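Local coordinates for MstE (Scytonema sp. PCC 10023, PDB 6SBF), which is a monodomain class II terpene cyclase that assembles complex isoprenoid scaffolds, probably by cyclising polyprenyl chains on the way to merosterols, at residues L69-Y74 with L360-P365; F266-C271 with G293-Q298; L221-L226 with L275-V280; Q46-P51 with S307-R312; L246-P251 with V255-H260. The protein carries 1 engineered substitution. All coordinates share one frame; numbering follows the deposited sequence.

Contact 1 (L69-Y74 with L360-P365); sequences LATLPY and LVKAAP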
# COMPACT_ATOMS: atom_id res chain seq x y z
N LEU A 69 -8.02 -7.70 0.10
CA LEU A 69 -8.82 -8.96 0.14
C LEU A 69 -9.86 -9.02 -0.97
O LEU A 69 -10.50 -10.08 -1.11
CB LEU A 69 -9.48 -9.07 1.52
CG LEU A 69 -8.52 -9.32 2.68
CD1 LEU A 69 -9.28 -9.36 3.98
CD2 LEU A 69 -7.81 -10.63 2.54
N ALA A 70 -10.04 -7.96 -1.75
CA ALA A 70 -11.04 -7.95 -2.82
C ALA A 70 -10.70 -8.95 -3.93
O ALA A 70 -11.59 -9.26 -4.71
CB ALA A 70 -11.17 -6.55 -3.39
N THR A 71 -9.47 -9.46 -4.00
CA THR A 71 -9.06 -10.49 -5.00
C THR A 71 -9.61 -11.88 -4.61
O THR A 71 -9.62 -12.79 -5.45
CB THR A 71 -7.54 -10.56 -5.17
OG1 THR A 71 -6.97 -9.27 -5.40
CG2 THR A 71 -7.20 -11.41 -6.36
N LEU A 72 -10.04 -12.07 -3.38
CA LEU A 72 -10.53 -13.40 -3.02
C LEU A 72 -11.97 -13.65 -3.51
O LEU A 72 -12.81 -12.77 -3.48
CB LEU A 72 -10.53 -13.58 -1.52
CG LEU A 72 -9.16 -13.83 -1.01
CD1 LEU A 72 -8.97 -13.30 0.35
CD2 LEU A 72 -8.63 -15.22 -1.18
N PRO A 73 -12.22 -14.89 -4.00
CA PRO A 73 -13.54 -15.28 -4.47
C PRO A 73 -14.32 -16.05 -3.42
O PRO A 73 -14.78 -17.17 -3.73
CB PRO A 73 -13.16 -16.26 -5.59
CG PRO A 73 -12.01 -17.02 -4.98
CD PRO A 73 -11.22 -15.95 -4.24
N TYR A 74 -14.28 -15.56 -2.18
CA TYR A 74 -15.07 -16.15 -1.09
C TYR A 74 -16.19 -15.23 -0.63
O TYR A 74 -16.01 -14.05 -0.39
CB TYR A 74 -14.18 -16.37 0.12
CG TYR A 74 -13.05 -17.34 -0.07
CD1 TYR A 74 -13.10 -18.42 -0.93
CD2 TYR A 74 -11.91 -17.23 0.70
CE1 TYR A 74 -12.09 -19.36 -0.96
CE2 TYR A 74 -10.89 -18.16 0.65
CZ TYR A 74 -10.98 -19.24 -0.16
OH TYR A 74 -10.06 -20.24 -0.25
N LEU A 360 -0.00 -13.36 -3.06
CA LEU A 360 -0.02 -14.82 -3.28
C LEU A 360 -1.27 -15.22 -4.11
O LEU A 360 -1.17 -16.06 -4.98
CB LEU A 360 -0.00 -15.56 -1.95
CG LEU A 360 1.28 -15.45 -1.13
CD1 LEU A 360 1.11 -16.19 0.19
CD2 LEU A 360 2.46 -15.99 -1.91
N VAL A 361 -2.40 -14.59 -3.80
CA VAL A 361 -3.62 -14.82 -4.60
C VAL A 361 -3.38 -14.43 -6.06
O VAL A 361 -3.72 -15.20 -6.99
CB VAL A 361 -4.82 -14.09 -3.99
CG1 VAL A 361 -6.04 -14.21 -4.89
CG2 VAL A 361 -5.19 -14.63 -2.63
N LYS A 362 -2.79 -13.27 -6.29
CA LYS A 362 -2.57 -12.79 -7.66
C LYS A 362 -1.52 -13.65 -8.36
O LYS A 362 -1.63 -13.83 -9.57
CB LYS A 362 -2.20 -11.31 -7.62
CG LYS A 362 -3.28 -10.36 -7.12
CD LYS A 362 -2.91 -8.89 -7.02
CE LYS A 362 -2.29 -8.32 -8.25
NZ LYS A 362 -3.36 -8.13 -9.25
N ALA A 363 -0.50 -14.16 -7.65
CA ALA A 363 0.58 -14.88 -8.31
C ALA A 363 0.25 -16.32 -8.59
O ALA A 363 0.91 -16.92 -9.47
CB ALA A 363 1.80 -14.76 -7.48
N ALA A 364 -0.60 -16.94 -7.79
CA ALA A 364 -0.81 -18.39 -7.86
C ALA A 364 -1.15 -18.86 -9.27
O ALA A 364 -0.66 -19.91 -9.68
CB ALA A 364 -1.89 -18.81 -6.91
N PRO A 365 -2.01 -18.17 -10.05
CA PRO A 365 -2.38 -18.71 -11.36
C PRO A 365 -1.24 -18.68 -12.39
O PRO A 365 -1.37 -19.34 -13.42
CB PRO A 365 -3.52 -17.79 -11.81
CG PRO A 365 -3.34 -16.53 -11.02
CD PRO A 365 -2.85 -17.03 -9.68
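Val361 reaches two successive residues of segment 69-74, one with each methyl. Its CG1 lies anti to the backbone N (chi1 174°), which leaves CG2 anti to the carbonyl carbon, and this fork points CG2 at Leu72 and CG1 at Thr71. Leu72 CD2 and Val361 CG2 meet at 3.8 Å, the two side chains crossing at about a right angle; it is the end of the leucine, more than its root, that comes over to the helix. Thr71 is modelled in two conformers. In the one described, its CG2 extends anti to the backbone N and slides past the valine in the opposite direction, 3.4 Å from Val361 CG1. That is tighter than normal methyl packing, but the crowding is doubtful because it depends on one conformer. The same Thr71 CG2 lies 4.1 Å from Lys362 CG, close to the root of a lysine chain that bends at chi3 and chi4. A type I beta turn, closed by a 3.1 Å bond from Leu72 N to Leu69 O, presents both residues. The contact lies near the surface, joining the loop between helices 59-69 and 75-90 to the C-terminal part of helix 350-363, while helix 18-37 packs against both partners: Ile28 touches Leu72 and Val361, and Val32 adds to the packing on Leu72.

Contact 2 (F266-C271 with G293-Q298); sequences FATAWC and GWLLEQ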
# COMPACT_ATOMS: atom_id res chain seq x y z
N PHE A 266 7.05 -7.50 3.47
CA PHE A 266 6.30 -6.43 2.79
C PHE A 266 6.91 -6.10 1.45
O PHE A 266 6.18 -6.01 0.42
CB PHE A 266 6.19 -5.21 3.71
CG PHE A 266 5.40 -4.04 3.20
CD1 PHE A 266 4.01 -4.09 3.19
CD2 PHE A 266 6.01 -2.86 2.83
CE1 PHE A 266 3.29 -2.97 2.79
CE2 PHE A 266 5.32 -1.73 2.49
CZ PHE A 266 3.94 -1.80 2.47
N ALA A 267 8.21 -5.87 1.40
CA ALA A 267 8.86 -5.46 0.15
C ALA A 267 8.77 -6.66 -0.82
O ALA A 267 8.66 -6.43 -2.03
CB ALA A 267 10.29 -5.02 0.39
N THR A 268 8.93 -7.87 -0.34
CA THR A 268 8.90 -9.07 -1.22
C THR A 268 7.49 -9.23 -1.83
O THR A 268 7.39 -9.53 -3.03
CB THR A 268 9.34 -10.33 -0.49
OG1 THR A 268 10.67 -10.12 -0.01
CG2 THR A 268 9.31 -11.55 -1.35
N ALA A 269 6.45 -9.00 -1.06
CA ALA A 269 5.06 -9.14 -1.56
C ALA A 269 4.82 -8.08 -2.63
O ALA A 269 4.24 -8.40 -3.70
CB ALA A 269 4.10 -8.99 -0.41
N TRP A 270 5.28 -6.85 -2.41
CA TRP A 270 5.09 -5.83 -3.45
C TRP A 270 5.94 -6.18 -4.68
O TRP A 270 5.47 -5.92 -5.81
CB TRP A 270 5.34 -4.42 -2.90
CG TRP A 270 4.14 -3.90 -2.16
CD1 TRP A 270 3.96 -3.69 -0.82
CD2 TRP A 270 2.89 -3.53 -2.78
NE1 TRP A 270 2.70 -3.22 -0.57
CE2 TRP A 270 2.01 -3.14 -1.74
CE3 TRP A 270 2.42 -3.54 -4.08
CZ2 TRP A 270 0.70 -2.72 -2.02
CZ3 TRP A 270 1.16 -3.09 -4.35
CH2 TRP A 270 0.31 -2.71 -3.34
N CYS A 271 7.16 -6.68 -4.49
CA CYS A 271 7.96 -7.06 -5.66
C CYS A 271 7.26 -8.18 -6.44
O CYS A 271 7.33 -8.19 -7.69
CB CYS A 271 9.35 -7.44 -5.20
SG CYS A 271 10.56 -7.56 -6.51
N GLY A 293 7.74 -19.34 -2.81
CA GLY A 293 8.25 -20.35 -1.88
C GLY A 293 8.75 -19.71 -0.59
O GLY A 293 8.50 -20.23 0.52
N TRP A 294 9.46 -18.60 -0.69
CA TRP A 294 10.02 -17.96 0.51
C TRP A 294 8.88 -17.42 1.38
O TRP A 294 8.87 -17.62 2.60
CB TRP A 294 10.99 -16.86 0.09
CG TRP A 294 11.63 -16.22 1.29
CD1 TRP A 294 12.72 -16.69 1.96
CD2 TRP A 294 11.24 -14.98 1.88
NE1 TRP A 294 13.01 -15.80 2.98
CE2 TRP A 294 12.15 -14.73 2.93
CE3 TRP A 294 10.25 -14.03 1.62
CZ2 TRP A 294 12.06 -13.60 3.73
CZ3 TRP A 294 10.15 -12.90 2.40
CH2 TRP A 294 11.06 -12.68 3.44
N LEU A 295 7.88 -16.79 0.73
CA LEU A 295 6.75 -16.27 1.54
C LEU A 295 6.00 -17.45 2.22
O LEU A 295 5.62 -17.32 3.39
CB LEU A 295 5.82 -15.44 0.64
CG LEU A 295 6.39 -14.11 0.21
CD1 LEU A 295 5.55 -13.48 -0.92
CD2 LEU A 295 6.48 -13.14 1.36
N LEU A 296 5.82 -18.56 1.52
CA LEU A 296 5.17 -19.71 2.16
C LEU A 296 5.97 -20.15 3.40
O LEU A 296 5.37 -20.44 4.44
CB LEU A 296 4.99 -20.89 1.21
CG LEU A 296 4.05 -20.64 0.05
CD1 LEU A 296 4.06 -21.82 -0.93
CD2 LEU A 296 2.66 -20.37 0.54
N GLU A 297 7.29 -20.20 3.28
CA GLU A 297 8.15 -20.66 4.41
C GLU A 297 8.12 -19.68 5.59
O GLU A 297 8.23 -20.17 6.73
CB GLU A 297 9.60 -20.96 3.95
CG GLU A 297 10.54 -21.45 5.06
CD GLU A 297 11.77 -22.17 4.53
OE1 GLU A 297 12.43 -22.86 5.34
OE2 GLU A 297 12.06 -22.03 3.31
N GLN A 298 7.95 -18.39 5.31
CA GLN A 298 8.00 -17.32 6.34
C GLN A 298 6.72 -17.21 7.13
O GLN A 298 6.71 -16.52 8.13
CB GLN A 298 8.39 -15.98 5.73
CG GLN A 298 9.79 -15.98 5.10
CD GLN A 298 10.87 -16.24 6.13
OE1 GLN A 298 10.91 -15.60 7.14
NE2 GLN A 298 11.73 -17.22 5.89
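Thr268 overlaps the six-membered part of the Trp294 indole, its OG1 3.7 Å from Trp294 CZ3 and its methyl CG2 4.0 Å from Trp294 CE3. The hydroxyl approaches the ring obliquely, and its hydrogen bonds are made elsewhere: OG1 donates to the carbonyl of Ser264, just ahead of its helix, and accepts from Val255 N. This polar atom is therefore satisfied although it sits in a buried, largely apolar seam. With CG anti to the backbone N (chi1 -177°), the tryptophan swings its indole out toward the threonine. Gln298, one turn further along the same helix, lays its CG over the centre of the indole. Helices 265-275 and 282-298 follow one another in the chain as a roughly antiparallel pair of consecutive helices within the alpha6-alpha6 barrel, with an angle of 145° between the directions of the short segments. The space between them is bridged by side chains from both helices. Leu295 fills the gap beside the indole, its CG 4.2 Å from Thr268 CG2, and its CD1 reaches the backbone at Ala269 CA, where the small alanine lets the leucine come up to 4.4 Å. Beyond, Ala269 also touches Ser359 of helix 350-363.

Contact 3 (L221-L226 with L275-V280); sequences LTAEAL and LLLNTV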
# COMPACT_ATOMS: atom_id res chain seq x y z
N LEU A 221 2.80 -0.24 -7.65
CA LEU A 221 1.54 0.47 -7.88
C LEU A 221 1.63 1.31 -9.15
O LEU A 221 0.66 1.42 -9.90
CB LEU A 221 1.20 1.32 -6.67
CG LEU A 221 0.68 0.56 -5.46
CD1 LEU A 221 0.64 1.44 -4.26
CD2 LEU A 221 -0.69 -0.07 -5.74
N THR A 222 2.75 1.96 -9.39
CA THR A 222 2.89 2.83 -10.58
C THR A 222 2.85 1.96 -11.84
O THR A 222 2.11 2.30 -12.80
CB THR A 222 4.14 3.69 -10.52
OG1 THR A 222 4.15 4.52 -9.35
CG2 THR A 222 4.19 4.56 -11.75
N ALA A 223 3.65 0.90 -11.87
CA ALA A 223 3.67 0.03 -13.05
C ALA A 223 2.27 -0.57 -13.30
O ALA A 223 1.86 -0.71 -14.47
CB ALA A 223 4.70 -1.04 -12.88
N GLU A 224 1.57 -0.93 -12.22
CA GLU A 224 0.20 -1.48 -12.39
C GLU A 224 -0.71 -0.41 -12.99
O GLU A 224 -1.57 -0.75 -13.87
CB GLU A 224 -0.34 -1.91 -11.03
CG GLU A 224 0.20 -3.21 -10.51
CD GLU A 224 -0.21 -3.56 -9.08
OE1 GLU A 224 -0.84 -2.68 -8.39
OE2 GLU A 224 0.12 -4.69 -8.65
N ALA A 225 -0.61 0.86 -12.61
CA ALA A 225 -1.50 1.92 -13.17
C ALA A 225 -1.16 2.10 -14.64
O ALA A 225 -2.06 2.26 -15.48
CB ALA A 225 -1.34 3.22 -12.42
N LEU A 226 0.12 2.12 -14.98
CA LEU A 226 0.51 2.23 -16.40
C LEU A 226 -0.03 1.03 -17.18
O LEU A 226 -0.50 1.20 -18.32
CB LEU A 226 2.04 2.36 -16.51
CG LEU A 226 2.64 3.64 -15.91
CD1 LEU A 226 4.16 3.56 -16.02
CD2 LEU A 226 2.07 4.92 -16.54
N LEU A 275 6.26 -8.19 -10.44
CA LEU A 275 6.75 -9.24 -11.36
C LEU A 275 5.59 -9.93 -12.11
O LEU A 275 5.84 -10.58 -13.11
CB LEU A 275 7.61 -10.28 -10.64
CG LEU A 275 8.95 -9.75 -10.08
CD1 LEU A 275 9.57 -10.82 -9.23
CD2 LEU A 275 9.86 -9.29 -11.18
N LEU A 276 4.34 -9.75 -11.67
CA LEU A 276 3.17 -10.28 -12.41
C LEU A 276 2.93 -9.47 -13.67
O LEU A 276 2.10 -9.91 -14.49
CB LEU A 276 1.96 -10.25 -11.51
CG LEU A 276 2.05 -11.22 -10.33
CD1 LEU A 276 0.89 -10.99 -9.43
CD2 LEU A 276 2.02 -12.66 -10.86
N LEU A 277 3.62 -8.35 -13.87
CA LEU A 277 3.34 -7.51 -15.06
C LEU A 277 4.08 -7.99 -16.30
O LEU A 277 3.88 -7.38 -17.36
CB LEU A 277 3.64 -6.04 -14.73
CG LEU A 277 2.76 -5.49 -13.62
CD1 LEU A 277 3.18 -4.08 -13.27
CD2 LEU A 277 1.26 -5.51 -13.98
N ASN A 278 4.84 -9.05 -16.19
CA ASN A 278 5.46 -9.73 -17.34
C ASN A 278 5.17 -11.21 -17.20
O ASN A 278 5.61 -11.82 -16.26
CB ASN A 278 6.97 -9.44 -17.46
CG ASN A 278 7.60 -10.15 -18.64
OD1 ASN A 278 7.44 -11.35 -18.77
ND2 ASN A 278 8.24 -9.41 -19.51
N THR A 279 4.42 -11.76 -18.15
CA THR A 279 3.98 -13.16 -18.06
C THR A 279 4.66 -14.04 -19.08
O THR A 279 4.31 -15.23 -19.09
CB THR A 279 2.46 -13.29 -18.14
OG1 THR A 279 2.06 -12.74 -19.39
CG2 THR A 279 1.79 -12.60 -16.96
N VAL A 280 5.64 -13.52 -19.81
CA VAL A 280 6.30 -14.32 -20.87
C VAL A 280 7.72 -14.71 -20.44
O VAL A 280 8.18 -15.76 -20.89
CB VAL A 280 6.28 -13.56 -22.21
CG1 VAL A 280 4.85 -13.26 -22.64
CG2 VAL A 280 7.10 -12.28 -22.18
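Leu277 has CG anti to its carbonyl carbon (chi1 -62°) and CD1 anti to CA (chi2 175°), an extended form that drives the CD1 methyl straight onto the helix at Ala223 and Glu224. Here the loop that links helices 265-275 and 282-298 of the alpha6-alpha6 barrel packs against helix 215-229, and a type I beta turn from Leu275 to Asn278 places the leucine on the side that faces the helix. Its CD1 comes within 3.4 Å of Ala223 CB, tighter than usual for two carbons, and lies 3.7 Å from Glu224 N. The methyl is thus pressed against the helix backbone as well as against the alanine, a fit made possible by the short alanine side chain. Glu224 flanks the methyl with its own chain, which crosses the leucine at about a right angle, Glu224 CG lying 4.2 Å from Leu277 CD1. The glutamate is extended beyond CG and carries its carboxylate past this apolar patch to a salt bridge with Arg273. Ile238 and Val242 of helix 235-248 also touch Leu277, which is therefore shared between two helices. Further along the loop, Asn278 reaches helix 235-248 through a hydrogen bond from ND2 to Glu239. Its other amide atom closes an Asx turn, in which Asn278 OD1 accepts from Val280 N at 3.0 Å, the donor tilted 34° from the carbonyl plane.

Contact 4 (Q46-P51 with S307-R312); sequences QDFNFP and SSAYLR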
# COMPACT_ATOMS: atom_id res chain seq x y z
N GLN A 46 -7.39 -2.52 12.42
CA GLN A 46 -6.59 -1.46 13.02
C GLN A 46 -5.11 -1.81 12.89
O GLN A 46 -4.72 -2.94 13.09
CB GLN A 46 -6.86 -1.36 14.52
CG GLN A 46 -8.22 -0.84 14.87
CD GLN A 46 -8.37 -0.75 16.38
OE1 GLN A 46 -8.51 -1.76 17.03
NE2 GLN A 46 -8.26 0.43 16.91
N ASP A 47 -4.29 -0.78 12.64
CA ASP A 47 -2.82 -1.00 12.67
C ASP A 47 -2.16 0.35 12.72
O ASP A 47 -2.75 1.35 12.40
CB ASP A 47 -2.31 -1.85 11.51
CG ASP A 47 -1.37 -2.97 11.93
OD1 ASP A 47 -0.65 -2.76 12.98
OD2 ASP A 47 -1.29 -4.00 11.22
N PHE A 48 -0.86 0.31 13.08
CA PHE A 48 0.02 1.47 13.29
C PHE A 48 -0.38 2.20 14.56
O PHE A 48 -1.53 2.14 14.99
CB PHE A 48 0.10 2.40 12.09
CG PHE A 48 0.61 1.74 10.82
CD1 PHE A 48 1.97 1.64 10.58
CD2 PHE A 48 -0.28 1.20 9.89
CE1 PHE A 48 2.43 1.00 9.44
CE2 PHE A 48 0.22 0.57 8.76
CZ PHE A 48 1.56 0.49 8.52
N ASN A 49 0.59 2.90 15.15
CA ASN A 49 0.30 3.61 16.41
C ASN A 49 1.24 4.80 16.54
O ASN A 49 2.49 4.62 16.38
CB ASN A 49 0.45 2.68 17.61
CG ASN A 49 -0.10 3.24 18.90
OD1 ASN A 49 -0.76 4.26 18.94
ND2 ASN A 49 0.27 2.58 19.96
N PHE A 50 0.65 5.94 16.84
CA PHE A 50 1.40 7.15 17.26
C PHE A 50 1.06 7.35 18.73
O PHE A 50 0.13 8.09 19.06
CB PHE A 50 0.98 8.34 16.44
CG PHE A 50 1.37 8.26 15.00
CD1 PHE A 50 2.58 8.72 14.56
CD2 PHE A 50 0.51 7.70 14.07
CE1 PHE A 50 2.93 8.62 13.22
CE2 PHE A 50 0.82 7.64 12.72
CZ PHE A 50 2.04 8.10 12.32
N PRO A 51 1.75 6.68 19.65
CA PRO A 51 1.39 6.73 21.06
C PRO A 51 1.39 8.13 21.64
O PRO A 51 2.30 8.90 21.36
CB PRO A 51 2.37 5.81 21.76
CG PRO A 51 3.30 5.29 20.75
CD PRO A 51 2.89 5.80 19.40
N SER A 307 5.58 -8.40 10.79
CA SER A 307 5.43 -6.98 10.45
C SER A 307 6.67 -6.45 9.77
O SER A 307 7.80 -6.61 10.32
CB SER A 307 5.16 -6.20 11.63
OG SER A 307 3.99 -6.69 12.27
N SER A 308 6.47 -5.79 8.65
CA SER A 308 7.57 -5.10 7.94
C SER A 308 7.07 -3.93 7.13
O SER A 308 7.78 -3.47 6.24
CB SER A 308 8.43 -6.08 7.14
OG SER A 308 7.64 -6.78 6.18
N ALA A 309 5.86 -3.44 7.38
CA ALA A 309 5.31 -2.29 6.66
C ALA A 309 5.79 -1.01 7.32
O ALA A 309 5.17 -0.48 8.19
CB ALA A 309 3.82 -2.37 6.59
N TYR A 310 6.97 -0.56 6.85
CA TYR A 310 7.69 0.57 7.47
C TYR A 310 7.23 1.88 6.91
O TYR A 310 7.49 2.16 5.71
CB TYR A 310 9.20 0.39 7.43
CG TYR A 310 9.71 -0.75 8.28
CD1 TYR A 310 9.50 -0.79 9.64
CD2 TYR A 310 10.38 -1.82 7.75
CE1 TYR A 310 9.94 -1.85 10.41
CE2 TYR A 310 10.84 -2.88 8.49
CZ TYR A 310 10.64 -2.91 9.86
OH TYR A 310 11.08 -3.97 10.57
N LEU A 311 6.57 2.66 7.75
CA LEU A 311 5.96 3.96 7.45
C LEU A 311 6.89 5.02 8.07
O LEU A 311 7.11 5.02 9.32
CB LEU A 311 4.57 4.01 8.05
CG LEU A 311 3.77 5.28 7.83
CD1 LEU A 311 3.40 5.41 6.38
CD2 LEU A 311 2.54 5.24 8.73
N ARG A 312 7.36 5.93 7.27
CA ARG A 312 8.25 6.96 7.77
C ARG A 312 7.51 8.26 7.94
O ARG A 312 6.54 8.55 7.22
CB ARG A 312 9.50 6.87 6.97
CG ARG A 312 9.31 7.48 5.66
CD ARG A 312 10.56 6.95 4.92
NE ARG A 312 10.46 7.40 3.59
CZ ARG A 312 11.30 7.21 2.49
NH1 ARG A 312 10.93 7.80 1.39
NH2 ARG A 312 12.41 6.51 2.48
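Phe48 turns its ring toward Ala309 and Leu311, which meet it in different ways. The Ala309 carbonyl oxygen sits at the ring edge, near its plane, 3.4 Å from Phe48 CE1, whereas Leu311 brings its CD2 methyl over one face, 4.1 Å from Phe48 CD1. The two side chains cross at a slant, Leu311 CB approaching Phe48 CE1 at 3.9 Å. With CG anti to the backbone N (chi1 -179°), the leucine sends CD2 over the ring face. Ala309 adds its methyl, 4.1 Å from Phe48 CZ; as the centre of an inverse gamma turn it offers both CB and O to the phenylalanine. The partners are not paired as strands. Strand 47-50 pairs with 55-57, while 311-313 is an outer strand of a three-stranded mixed sheet, where Leu311 bonds to Ile344, a residue that also touches Phe48. In the backbone of the same strand, Phe48 N donates to Asp47 OD1 at 3.1 Å, on the anti side and 22° out of the carboxylate plane; that carboxylate also accepts from Asn348 N and Ile350 N. An alanine in place of Phe48 would probably open a gap between the two strands and leave Leu311 CD2 without the ring face beneath it. A carbonyl oxygen at an aromatic edge faces slightly positive C-H groups, consistent with a mild electrostatic gain added to buried apolar packing.

Contact 5 (L246-P251 with V255-H260); sequences LKRLCP and VATSKH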
# COMPACT_ATOMS: atom_id res chain seq x y z
N LEU A 246 13.25 -7.72 -10.82
CA LEU A 246 14.00 -8.98 -10.96
C LEU A 246 15.37 -8.84 -10.26
O LEU A 246 15.82 -9.80 -9.61
CB LEU A 246 14.13 -9.29 -12.46
CG LEU A 246 14.80 -10.59 -12.76
CD1 LEU A 246 14.01 -11.77 -12.19
CD2 LEU A 246 14.92 -10.71 -14.26
N LYS A 247 16.02 -7.67 -10.38
CA LYS A 247 17.32 -7.37 -9.69
C LYS A 247 17.14 -7.34 -8.17
O LYS A 247 18.00 -7.79 -7.43
CB LYS A 247 17.92 -6.07 -10.26
CG LYS A 247 19.35 -5.78 -9.84
CD LYS A 247 19.62 -4.93 -8.61
CE LYS A 247 21.10 -4.64 -8.44
NZ LYS A 247 21.55 -4.66 -7.02
N ARG A 248 16.03 -6.78 -7.72
CA ARG A 248 15.72 -6.64 -6.28
C ARG A 248 15.50 -7.98 -5.60
O ARG A 248 15.79 -8.14 -4.39
CB ARG A 248 14.53 -5.73 -6.02
CG ARG A 248 14.71 -4.26 -6.39
CD ARG A 248 15.69 -3.56 -5.48
NE ARG A 248 15.16 -3.48 -4.11
CZ ARG A 248 15.87 -3.29 -3.01
NH1 ARG A 248 17.16 -3.02 -3.06
NH2 ARG A 248 15.28 -3.22 -1.84
N LEU A 249 14.94 -8.94 -6.31
CA LEU A 249 14.68 -10.25 -5.73
C LEU A 249 15.95 -11.08 -5.80
O LEU A 249 16.55 -11.26 -6.85
CB LEU A 249 13.53 -10.94 -6.45
CG LEU A 249 12.88 -12.00 -5.61
CD1 LEU A 249 11.91 -11.38 -4.60
CD2 LEU A 249 12.21 -13.01 -6.44
N CYS A 250 16.46 -11.52 -4.68
CA CYS A 250 17.66 -12.36 -4.78
C CYS A 250 17.20 -13.77 -5.09
O CYS A 250 16.00 -14.12 -5.05
CB CYS A 250 18.48 -12.34 -3.51
SG CYS A 250 17.67 -13.28 -2.21
N PRO A 251 18.18 -14.63 -5.41
CA PRO A 251 17.89 -16.01 -5.80
C PRO A 251 17.14 -16.82 -4.73
O PRO A 251 16.39 -17.73 -5.09
CB PRO A 251 19.27 -16.59 -6.12
CG PRO A 251 20.08 -15.38 -6.50
CD PRO A 251 19.60 -14.27 -5.59
N VAL A 255 13.36 -9.91 -1.24
CA VAL A 255 13.94 -8.58 -1.33
C VAL A 255 14.62 -8.31 -0.01
O VAL A 255 13.98 -8.24 1.05
CB VAL A 255 12.90 -7.50 -1.63
CG1 VAL A 255 13.53 -6.11 -1.62
CG2 VAL A 255 12.24 -7.80 -2.98
N ALA A 256 15.95 -8.12 -0.09
CA ALA A 256 16.80 -7.76 1.05
C ALA A 256 16.76 -6.25 1.25
O ALA A 256 16.88 -5.49 0.30
CB ALA A 256 18.21 -8.25 0.82
N THR A 257 16.67 -5.84 2.50
CA THR A 257 16.71 -4.42 2.91
C THR A 257 17.82 -4.25 3.97
O THR A 257 18.23 -5.21 4.61
CB THR A 257 15.33 -3.91 3.34
OG1 THR A 257 15.08 -4.49 4.61
CG2 THR A 257 14.24 -4.15 2.33
N SER A 258 18.17 -3.01 4.23
CA SER A 258 19.10 -2.68 5.34
C SER A 258 18.53 -3.23 6.64
O SER A 258 19.27 -3.81 7.49
CB SER A 258 19.33 -1.17 5.37
OG SER A 258 20.29 -0.93 6.33
N LYS A 259 17.24 -3.04 6.86
CA LYS A 259 16.63 -3.47 8.14
C LYS A 259 16.44 -4.99 8.19
O LYS A 259 16.55 -5.61 9.26
CB LYS A 259 15.28 -2.78 8.29
CG LYS A 259 14.55 -3.02 9.61
CD LYS A 259 15.39 -2.59 10.80
CE LYS A 259 14.60 -2.43 12.08
NZ LYS A 259 15.53 -2.26 13.23
N HIS A 260 16.12 -5.58 7.06
CA HIS A 260 15.89 -7.05 6.94
C HIS A 260 16.80 -7.60 5.87
O HIS A 260 16.37 -7.86 4.74
CB HIS A 260 14.43 -7.37 6.63
CG HIS A 260 13.49 -7.00 7.72
ND1 HIS A 260 13.24 -7.84 8.79
CD2 HIS A 260 12.72 -5.92 7.92
CE1 HIS A 260 12.31 -7.26 9.56
NE2 HIS A 260 12.04 -6.07 9.11
O HOH W 1 17.94 -2.78 -0.35
O HOH W 2 17.38 -7.39 -2.56
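The Arg248 guanidinium has water 1 at its edge, in plane, bound 2.8 Å from NH1, and the Thr257 methyl CG2 also lies near that plane, at the edge. Val255 CG1 comes in obliquely, 3.4 Å from Arg248 NH2, as does the Ala256 carbonyl oxygen. Water 1 donates to Ala256 O at 3.0 Å, coupling the guanidinium to the loop. Bends at chi2 (-69°) and chi3 (-66°) curl the arginine chain back over the valine, and NE forms a salt bridge with Glu216 of helix 215-229. A lysine in its place has no flat guanidinium, and the water bridge to Ala256 O and the pairing of NE with Glu216 would probably be lost or disturbed. At the C-terminal end of helix 235-248, Val255 CA directs a C-H toward Arg248 O (3.6 Å), and Leu249 CD1 meets Val255 CG2 at 3.9 Å, the two side chains crossing at about a right angle. Beyond the valine, Thr257 OG1 accepts from His260 N at 2.9 Å in an ST motif that shapes the loop. The contact joins the end of helix 235-248 to the loop that leads to helix 265-275: Leu249 leans on Ala287 and Ala291 of helix 282-298, while Val255 packs on Ala267 and Cys271 of helix 265-275.

Overall arrangement
Contacts 2 and 5 are the closest pair, with centres about 10 Å apart, and Thr268 OG1 joins them through Val255 N at 3.0 Å. Contact 2 also touches contact 3, where Trp270 CH2 packs 3.7 Å from Leu221 CD2, and contact 4, where Phe266 N lies 2.9 Å from Ser308 OG. Contact 1 reaches contact 3 through Leu276, which packs on Lys362 and Ala363, and contact 2 through Leu360 and Leu295. Tyr310 OH and His260 NE2, 2.7 Å apart, tie contact 4 to contact 5. Contacts 3 and 4, about 27 Å apart between centres, lie on opposite sides of the chain's centre, and helix 265-275 of contact 2 touches both.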